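Local coordinates for protein type C neurotoxin (Clostridium botulinum, PDB 3PME) that probably attaches a botulinum neurotoxin of the C/D mosaic serotype to nerve-cell membranes, as its receptor-binding domain, through lipids such as gangliosides or phosphatidylethanolamine, at residues E303-D311 and N337-I345; C321-L329 and T385-E393. All coordinates share one frame; numbering follows the deposited sequence.

Contact 1 of 2, residues E303-D311 and N337-I345; sequences EYMIIRDTD and NYGIGIFSI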
loop_
_atom_site.group_PDB
_atom_site.type_symbol
_atom_site.label_atom_id
_atom_site.label_comp_id
_atom_site.label_asym_id
_atom_site.label_seq_id
_atom_site.Cartn_x
_atom_site.Cartn_y
_atom_site.Cartn_z
ATOM N N GLU A 303 23.699 -17.691 5.771
ATOM C CA GLU A 303 22.451 -17.642 5.009
ATOM C C GLU A 303 21.700 -18.969 5.124
ATOM O O GLU A 303 22.264 -20.039 4.897
ATOM C CB GLU A 303 22.748 -17.335 3.538
ATOM C CG GLU A 303 21.494 -17.102 2.699
ATOM C CD GLU A 303 21.800 -16.628 1.287
ATOM O OE1 GLU A 303 22.941 -16.826 0.803
ATOM O OE2 GLU A 303 20.889 -16.035 0.657
ATOM N N TYR A 304 20.419 -18.899 5.479
ATOM C CA TYR A 304 19.601 -20.090 5.605
ATOM C C TYR A 304 18.376 -19.952 4.728
ATOM O O TYR A 304 17.980 -18.836 4.394
ATOM C CB TYR A 304 19.098 -20.245 7.044
ATOM C CG TYR A 304 20.188 -20.435 8.067
ATOM C CD1 TYR A 304 20.622 -21.714 8.407
ATOM C CD2 TYR A 304 20.785 -19.337 8.683
ATOM C CE1 TYR A 304 21.627 -21.901 9.352
ATOM C CE2 TYR A 304 21.793 -19.510 9.624
ATOM C CZ TYR A 304 22.201 -20.796 9.955
ATOM O OH TYR A 304 23.195 -20.967 10.890
ATOM N N MET A 305 17.769 -21.078 4.363
ATOM C CA MET A 305 16.436 -21.041 3.776
ATOM C C MET A 305 15.420 -21.609 4.765
ATOM O O MET A 305 15.748 -22.478 5.566
ATOM C CB MET A 305 16.377 -21.798 2.445
ATOM C CG MET A 305 16.573 -23.284 2.564
ATOM S SD MET A 305 16.485 -24.078 0.939
ATOM C CE MET A 305 14.837 -23.620 0.443
ATOM N N ILE A 306 14.200 -21.077 4.744
ATOM C CA ILE A 306 13.150 -21.582 5.599
ATOM C C ILE A 306 12.530 -22.825 4.984
ATOM O O ILE A 306 12.193 -22.844 3.796
ATOM C CB ILE A 306 12.056 -20.514 5.829
ATOM C CG1 ILE A 306 12.658 -19.298 6.542
ATOM C CG2 ILE A 306 10.900 -21.104 6.625
ATOM C CD1 ILE A 306 11.654 -18.158 6.785
ATOM N N ILE A 307 12.375 -23.865 5.793
ATOM C CA ILE A 307 11.709 -25.073 5.328
ATOM C C ILE A 307 10.607 -25.473 6.282
ATOM O O ILE A 307 10.617 -25.076 7.439
ATOM C CB ILE A 307 12.690 -26.253 5.182
ATOM C CG1 ILE A 307 13.326 -26.607 6.534
ATOM C CG2 ILE A 307 13.751 -25.918 4.138
ATOM C CD1 ILE A 307 14.023 -27.981 6.558
ATOM N N ARG A 308 9.654 -26.234 5.770
ATOM C CA ARG A 308 8.647 -26.882 6.601
ATOM C C ARG A 308 9.269 -28.101 7.277
ATOM O O ARG A 308 10.057 -28.817 6.661
ATOM C CB ARG A 308 7.487 -27.339 5.718
ATOM C CG ARG A 308 6.158 -27.455 6.419
ATOM C CD ARG A 308 5.245 -28.419 5.670
ATOM N NE ARG A 308 5.620 -29.782 6.007
ATOM C CZ ARG A 308 5.084 -30.878 5.489
ATOM N NH1 ARG A 308 5.513 -32.059 5.900
ATOM N NH2 ARG A 308 4.124 -30.799 4.573
ATOM N N ASP A 309 8.924 -28.341 8.538
ATOM C CA ASP A 309 9.318 -29.580 9.204
ATOM C C ASP A 309 8.546 -30.733 8.556
ATOM O O ASP A 309 7.406 -30.559 8.107
ATOM C CB ASP A 309 9.000 -29.489 10.700
ATOM C CG ASP A 309 9.833 -30.430 11.539
ATOM O OD1 ASP A 309 10.541 -31.284 10.970
ATOM O OD2 ASP A 309 9.776 -30.312 12.779
ATOM N N THR A 310 9.168 -31.905 8.482
ATOM C CA THR A 310 8.545 -33.089 7.890
ATOM C C THR A 310 7.536 -33.733 8.845
ATOM O O THR A 310 6.530 -34.298 8.413
ATOM C CB THR A 310 9.617 -34.132 7.504
ATOM O OG1 THR A 310 10.345 -34.493 8.674
ATOM C CG2 THR A 310 10.591 -33.541 6.499
ATOM N N ASP A 311 7.809 -33.653 10.143
ATOM C CA ASP A 311 6.874 -34.174 11.140
ATOM C C ASP A 311 6.156 -33.052 11.888
ATOM O O ASP A 311 6.651 -31.923 11.953
ATOM C CB ASP A 311 7.584 -35.115 12.115
ATOM C CG ASP A 311 7.890 -36.472 11.495
ATOM O OD1 ASP A 311 7.417 -36.737 10.366
ATOM O OD2 ASP A 311 8.595 -37.277 12.138
ATOM N N ASN A 337 16.731 -25.252 -4.573
ATOM C CA ASN A 337 15.302 -25.388 -4.852
ATOM C C ASN A 337 14.711 -26.647 -4.239
ATOM O O ASN A 337 14.087 -27.429 -4.940
ATOM C CB ASN A 337 15.037 -25.425 -6.364
ATOM C CG ASN A 337 14.845 -24.052 -6.961
ATOM O OD1 ASN A 337 14.123 -23.890 -7.950
ATOM N ND2 ASN A 337 15.485 -23.056 -6.371
ATOM N N TYR A 338 14.912 -26.841 -2.941
ATOM C CA TYR A 338 14.362 -27.998 -2.238
ATOM C C TYR A 338 12.850 -27.868 -2.050
ATOM O O TYR A 338 12.367 -26.868 -1.524
ATOM C CB TYR A 338 15.041 -28.158 -0.878
ATOM C CG TYR A 338 16.511 -28.476 -0.968
ATOM C CD1 TYR A 338 16.941 -29.784 -1.135
ATOM C CD2 TYR A 338 17.466 -27.473 -0.887
ATOM C CE1 TYR A 338 18.281 -30.088 -1.215
ATOM C CE2 TYR A 338 18.816 -27.771 -0.965
ATOM C CZ TYR A 338 19.213 -29.078 -1.132
ATOM O OH TYR A 338 20.554 -29.383 -1.209
ATOM N N GLY A 339 12.108 -28.889 -2.469
ATOM C CA GLY A 339 10.655 -28.844 -2.420
ATOM C C GLY A 339 10.085 -28.463 -1.062
ATOM O O GLY A 339 9.087 -27.737 -0.967
ATOM N N ILE A 340 10.722 -28.955 -0.011
ATOM C CA ILE A 340 10.263 -28.736 1.360
ATOM C C ILE A 340 10.321 -27.251 1.747
ATOM O O ILE A 340 9.674 -26.827 2.709
ATOM C CB ILE A 340 11.074 -29.616 2.369
ATOM C CG1 ILE A 340 10.447 -29.587 3.763
ATOM C CG2 ILE A 340 12.520 -29.166 2.443
ATOM C CD1 ILE A 340 9.183 -30.393 3.912
ATOM N N GLY A 341 11.082 -26.470 0.987
ATOM C CA GLY A 341 11.216 -25.038 1.225
ATOM C C GLY A 341 10.617 -24.167 0.135
ATOM O O GLY A 341 10.919 -22.978 0.046
ATOM N N ILE A 342 9.781 -24.752 -0.715
ATOM C CA ILE A 342 9.119 -23.970 -1.750
ATOM C C ILE A 342 7.678 -23.716 -1.347
ATOM O O ILE A 342 6.969 -24.630 -0.916
ATOM C CB ILE A 342 9.208 -24.671 -3.119
ATOM C CG1 ILE A 342 10.673 -24.692 -3.574
ATOM C CG2 ILE A 342 8.353 -23.948 -4.149
ATOM C CD1 ILE A 342 10.952 -25.541 -4.800
ATOM N N PHE A 343 7.275 -22.456 -1.470
ATOM C CA PHE A 343 5.956 -21.992 -1.080
ATOM C C PHE A 343 5.314 -21.253 -2.246
ATOM O O PHE A 343 5.992 -20.877 -3.207
ATOM C CB PHE A 343 6.077 -21.059 0.140
ATOM C CG PHE A 343 6.656 -21.730 1.351
ATOM C CD1 PHE A 343 5.839 -22.392 2.260
ATOM C CD2 PHE A 343 8.030 -21.742 1.561
ATOM C CE1 PHE A 343 6.380 -23.029 3.377
ATOM C CE2 PHE A 343 8.582 -22.367 2.668
ATOM C CZ PHE A 343 7.761 -23.017 3.579
ATOM N N SER A 344 4.000 -21.051 -2.165
ATOM C CA SER A 344 3.297 -20.251 -3.147
ATOM C C SER A 344 2.715 -19.057 -2.413
ATOM O O SER A 344 2.234 -19.192 -1.292
ATOM C CB SER A 344 2.169 -21.062 -3.772
ATOM O OG SER A 344 1.625 -20.376 -4.880
ATOM N N ILE A 345 2.758 -17.886 -3.034
ATOM C CA ILE A 345 2.207 -16.698 -2.385
ATOM C C ILE A 345 1.050 -16.118 -3.195
ATOM O O ILE A 345 1.130 -15.976 -4.419
ATOM C CB ILE A 345 3.316 -15.659 -2.136
ATOM C CG1 ILE A 345 2.775 -14.468 -1.343
ATOM C CG2 ILE A 345 3.965 -15.228 -3.449
ATOM C CD1 ILE A 345 3.874 -13.526 -0.842
HETATM O O HOH W 1 12.208 -21.245 1.650
#
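Arg-308 and Ile-340 meet through backbone and side chain together. The amide N of Arg-308 donates to Ile-340 O over 3.1 Å, nearly straight at the hydrogen (174°) but tilted out of the carbonyl plane. With its CG1 anti to the backbone N (chi1 -170°), Ile-340 sends that branch to the carbonyl of Arg-308, and CD1 continues over one face of the guanidinium. The other branch, CG2, packs on Ile-307 CG2 at 3.9 Å.

Beside it Gly-341, which has no side chain, brings its CA to within 3.5 Å of Ile-306 O. Met-305 bends at chi3 to lay its CE against the same CA, while its SD stands at the edge of the Tyr-338 ring, 4.0 Å from CD2, a Met-aromatic contact. Ile-306 O also faces the edge of the Phe-343 ring near CE2, and a water lies within hydrogen-bonding distance of both this oxygen and Gly-341 O.

The contact joins strand 302-308 to the short 3-10 segment at 339-340 that leads into strand 343-347, within the C-terminal receptor-binding module of the beta-trefoil type. Both strands pair with strand 292-299, and Phe-343 reaches on to Ile-358 and Ser-360 of the next strand.

Further out, the guanidinium is fixed by its own chain: NE (2.9 Å) and NH1 of Arg-308 both donate to Asp-309 O, side-on and nearly in the guanidinium plane. Tyr-327 adds a cation-pi contact to this arginine, and Asp-309 OD2 forms a salt bridge with Arg-377.

Contact 2 of 2, residues C321-L329 and T385-E393; sequences CSKNCVYAL and TPVAVTNYE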
loop_
_atom_site.group_PDB
_atom_site.type_symbol
_atom_site.label_atom_id
_atom_site.label_comp_id
_atom_site.label_asym_id
_atom_site.label_seq_id
_atom_site.Cartn_x
_atom_site.Cartn_y
_atom_site.Cartn_z
ATOM N N CYS A 321 0.479 -38.274 11.077
ATOM C CA CYS A 321 -0.684 -37.390 11.038
ATOM C C CYS A 321 -1.266 -37.289 9.630
ATOM O O CYS A 321 -0.526 -37.198 8.650
ATOM C CB CYS A 321 -0.317 -35.996 11.554
ATOM S SG CYS A 321 -1.648 -34.784 11.405
ATOM N N SER A 322 -2.592 -37.289 9.536
ATOM C CA SER A 322 -3.270 -37.225 8.244
ATOM C C SER A 322 -4.335 -36.123 8.166
ATOM O O SER A 322 -4.736 -35.721 7.070
ATOM C CB SER A 322 -3.905 -38.578 7.913
ATOM O OG SER A 322 -4.920 -38.894 8.850
ATOM N N LYS A 323 -4.802 -35.645 9.317
ATOM C CA LYS A 323 -5.764 -34.545 9.342
ATOM C C LYS A 323 -5.415 -33.512 10.411
ATOM O O LYS A 323 -4.986 -33.865 11.509
ATOM C CB LYS A 323 -7.189 -35.061 9.566
ATOM C CG LYS A 323 -8.249 -33.957 9.581
ATOM C CD LYS A 323 -9.605 -34.486 10.040
ATOM C CE LYS A 323 -10.647 -33.379 10.109
ATOM N NZ LYS A 323 -11.876 -33.830 10.827
ATOM N N ASN A 324 -5.611 -32.238 10.084
ATOM C CA ASN A 324 -5.327 -31.143 11.007
ATOM C C ASN A 324 -3.883 -31.166 11.479
ATOM O O ASN A 324 -3.592 -30.978 12.666
ATOM C CB ASN A 324 -6.287 -31.172 12.193
ATOM C CG ASN A 324 -7.716 -30.917 11.777
ATOM O OD1 ASN A 324 -7.966 -30.235 10.787
ATOM N ND2 ASN A 324 -8.664 -31.470 12.526
ATOM N N CYS A 325 -2.977 -31.390 10.534
ATOM C CA CYS A 325 -1.559 -31.506 10.842
ATOM C C CYS A 325 -0.922 -30.132 10.959
ATOM O O CYS A 325 -1.227 -29.240 10.176
ATOM C CB CYS A 325 -0.861 -32.323 9.759
ATOM S SG CYS A 325 -1.656 -33.931 9.510
ATOM N N VAL A 326 -0.052 -29.968 11.947
ATOM C CA VAL A 326 0.576 -28.679 12.214
ATOM C C VAL A 326 2.084 -28.874 12.201
ATOM O O VAL A 326 2.607 -29.637 13.003
ATOM C CB VAL A 326 0.170 -28.123 13.587
ATOM C CG1 VAL A 326 0.887 -26.805 13.864
ATOM C CG2 VAL A 326 -1.349 -27.936 13.669
ATOM N N TYR A 327 2.767 -28.180 11.288
ATOM C CA TYR A 327 4.211 -28.320 11.117
ATOM C C TYR A 327 4.930 -27.018 11.449
ATOM O O TYR A 327 4.549 -25.940 11.001
ATOM C CB TYR A 327 4.554 -28.723 9.679
ATOM C CG TYR A 327 3.846 -29.951 9.182
ATOM C CD1 TYR A 327 4.341 -31.222 9.457
ATOM C CD2 TYR A 327 2.694 -29.837 8.419
ATOM C CE1 TYR A 327 3.681 -32.352 8.997
ATOM C CE2 TYR A 327 2.039 -30.957 7.943
ATOM C CZ TYR A 327 2.535 -32.206 8.238
ATOM O OH TYR A 327 1.873 -33.315 7.765
ATOM N N ALA A 328 5.976 -27.120 12.248
ATOM C CA ALA A 328 6.834 -25.982 12.512
ATOM C C ALA A 328 7.665 -25.647 11.274
ATOM O O ALA A 328 7.738 -26.424 10.313
ATOM C CB ALA A 328 7.746 -26.282 13.694
ATOM N N LEU A 329 8.285 -24.473 11.313
ATOM C CA LEU A 329 9.204 -24.047 10.264
ATOM C C LEU A 329 10.612 -24.053 10.836
ATOM O O LEU A 329 10.813 -23.789 12.023
ATOM C CB LEU A 329 8.829 -22.650 9.785
ATOM C CG LEU A 329 7.400 -22.498 9.279
ATOM C CD1 LEU A 329 7.237 -21.075 8.790
ATOM C CD2 LEU A 329 7.106 -23.492 8.160
ATOM N N THR A 385 3.997 -18.895 17.201
ATOM C CA THR A 385 4.710 -19.744 16.245
ATOM C C THR A 385 4.115 -19.607 14.849
ATOM O O THR A 385 2.894 -19.684 14.684
ATOM C CB THR A 385 4.613 -21.231 16.655
ATOM O OG1 THR A 385 4.955 -21.378 18.045
ATOM C CG2 THR A 385 5.536 -22.101 15.791
ATOM N N PRO A 386 4.970 -19.392 13.834
ATOM C CA PRO A 386 4.513 -19.542 12.452
ATOM C C PRO A 386 4.533 -21.032 12.112
ATOM O O PRO A 386 5.548 -21.702 12.347
ATOM C CB PRO A 386 5.581 -18.793 11.651
ATOM C CG PRO A 386 6.861 -19.029 12.450
ATOM C CD PRO A 386 6.416 -19.119 13.917
ATOM N N VAL A 387 3.418 -21.542 11.594
ATOM C CA VAL A 387 3.278 -22.968 11.307
ATOM C C VAL A 387 2.625 -23.173 9.954
ATOM O O VAL A 387 1.931 -22.288 9.458
ATOM C CB VAL A 387 2.421 -23.708 12.385
ATOM C CG1 VAL A 387 3.159 -23.776 13.720
ATOM C CG2 VAL A 387 1.050 -23.050 12.543
ATOM N N ALA A 388 2.843 -24.346 9.366
ATOM C CA ALA A 388 2.119 -24.767 8.175
ATOM C C ALA A 388 1.049 -25.766 8.607
ATOM O O ALA A 388 1.361 -26.764 9.265
ATOM C CB ALA A 388 3.085 -25.413 7.182
ATOM N N VAL A 389 -0.211 -25.494 8.276
ATOM C CA VAL A 389 -1.293 -26.399 8.682
ATOM C C VAL A 389 -2.072 -26.976 7.503
ATOM O O VAL A 389 -2.274 -26.314 6.480
ATOM C CB VAL A 389 -2.293 -25.724 9.661
ATOM C CG1 VAL A 389 -1.544 -25.015 10.769
ATOM C CG2 VAL A 389 -3.198 -24.744 8.936
ATOM N N THR A 390 -2.536 -28.213 7.655
ATOM C CA THR A 390 -3.401 -28.807 6.641
ATOM C C THR A 390 -4.869 -28.541 6.961
ATOM O O THR A 390 -5.199 -28.025 8.032
ATOM C CB THR A 390 -3.205 -30.336 6.537
ATOM O OG1 THR A 390 -3.658 -30.956 7.749
ATOM C CG2 THR A 390 -1.741 -30.691 6.285
ATOM N N ASN A 391 -5.747 -28.898 6.028
ATOM C CA ASN A 391 -7.177 -28.786 6.266
ATOM C C ASN A 391 -7.534 -27.373 6.714
ATOM O O ASN A 391 -8.132 -27.166 7.775
ATOM C CB ASN A 391 -7.587 -29.808 7.325
ATOM C CG ASN A 391 -7.253 -31.224 6.910
ATOM O OD1 ASN A 391 -6.295 -31.828 7.400
ATOM N ND2 ASN A 391 -8.028 -31.753 5.971
ATOM N N TYR A 392 -7.177 -26.401 5.885
ATOM C CA TYR A 392 -7.218 -25.007 6.292
ATOM C C TYR A 392 -8.383 -24.230 5.703
ATOM O O TYR A 392 -8.401 -23.006 5.775
ATOM C CB TYR A 392 -5.905 -24.324 5.896
ATOM C CG TYR A 392 -5.541 -24.491 4.432
ATOM C CD1 TYR A 392 -6.158 -23.728 3.451
ATOM C CD2 TYR A 392 -4.569 -25.411 4.034
ATOM C CE1 TYR A 392 -5.821 -23.872 2.110
ATOM C CE2 TYR A 392 -4.229 -25.560 2.702
ATOM C CZ TYR A 392 -4.863 -24.788 1.743
ATOM O OH TYR A 392 -4.508 -24.937 0.415
ATOM N N GLU A 393 -9.349 -24.941 5.127
ATOM C CA GLU A 393 -10.469 -24.293 4.450
ATOM C C GLU A 393 -11.165 -23.268 5.349
ATOM O O GLU A 393 -11.521 -22.169 4.903
ATOM C CB GLU A 393 -11.472 -25.344 3.955
ATOM C CG GLU A 393 -10.889 -26.381 2.977
ATOM C CD GLU A 393 -10.071 -27.487 3.653
ATOM O OE1 GLU A 393 -10.128 -27.630 4.893
ATOM O OE2 GLU A 393 -9.370 -28.230 2.928
HETATM O O HOH W 2 7.882 -22.696 13.421
#
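Tyr-327 and Ala-388 form a hydrogen-bonded antiparallel pair, Tyr-327 N to Ala-388 O at 2.8 Å and Ala-388 N to Tyr-327 O at 2.9 Å, between strands 326-332 and 383-389 of the C-terminal, trefoil-type module. The axes of the paired segments make an angle of 134°, well short of exactly antiparallel. Val-326 faces Val-389 as a non-hydrogen-bonded pair, and Thr-390 N continues the pairing with a bond to Cys-325 O in the carbonyl plane. Toward the other end the backbones approach a shared water, which accepts from Leu-329 N and lies 2.8 Å from Pro-386 O, a carbonyl it can donate to.

On one face, Val-326 divides its methyls between two partners. CG1, anti to its own N (chi1 178°), lies 3.8 Å from Val-387 CB, while CG2 lies alongside Val-389 CG1. The opposite face carries Tyr-327 and Ala-388. There the tyrosine ring turns its edge to Ala-388 O, and CE2 nears Thr-390 CG2. Leu-329 CD1 meets Pro-386 CB at 4.0 Å.

Beyond the strands, side-chain oxygens take over from backbone carbonyls. Thr-390 OG1 accepts from Cys-325 N at 2.9 Å, and the same hydroxyl donates to Asn-391 OD1. That amide oxygen also accepts from Asn-324 N at 2.8 Å, its two donors arriving from opposite faces of the amide plane. Asn-324 OD1 sits across from Asn-391 CB, the two amides almost perpendicular (83°).

The disulfide Cys-321 to Cys-325 closes the turn covalently. The relay through Thr-390 to Asn-391 satisfies consecutive backbone amides at its end, so polar side chains carry the strand pairing onward into a covalently restrained turn.

From the N terminus, strand 302-308 enters first, followed by the disulfide-bearing turn and strand 326-332, then 337-345 and, much later, 385-393. Contact 1 closes a loop of 25 residues that contains 321-329; contact 2 closes one of 55 residues that contains 337-345. The two loops therefore cross rather than nest. Strands 302-308 and 326-332 are neighbours in the sheet, and the contacts touch there: Asp-309 N lies 2.9 Å from Ala-328 O, a probable hydrogen bond, and the Tyr-327 ring packs on the carbonyls of 309-311. Together they tie the 302-308 and 326-332 pair to strands 343-347 and 383-389 of one module.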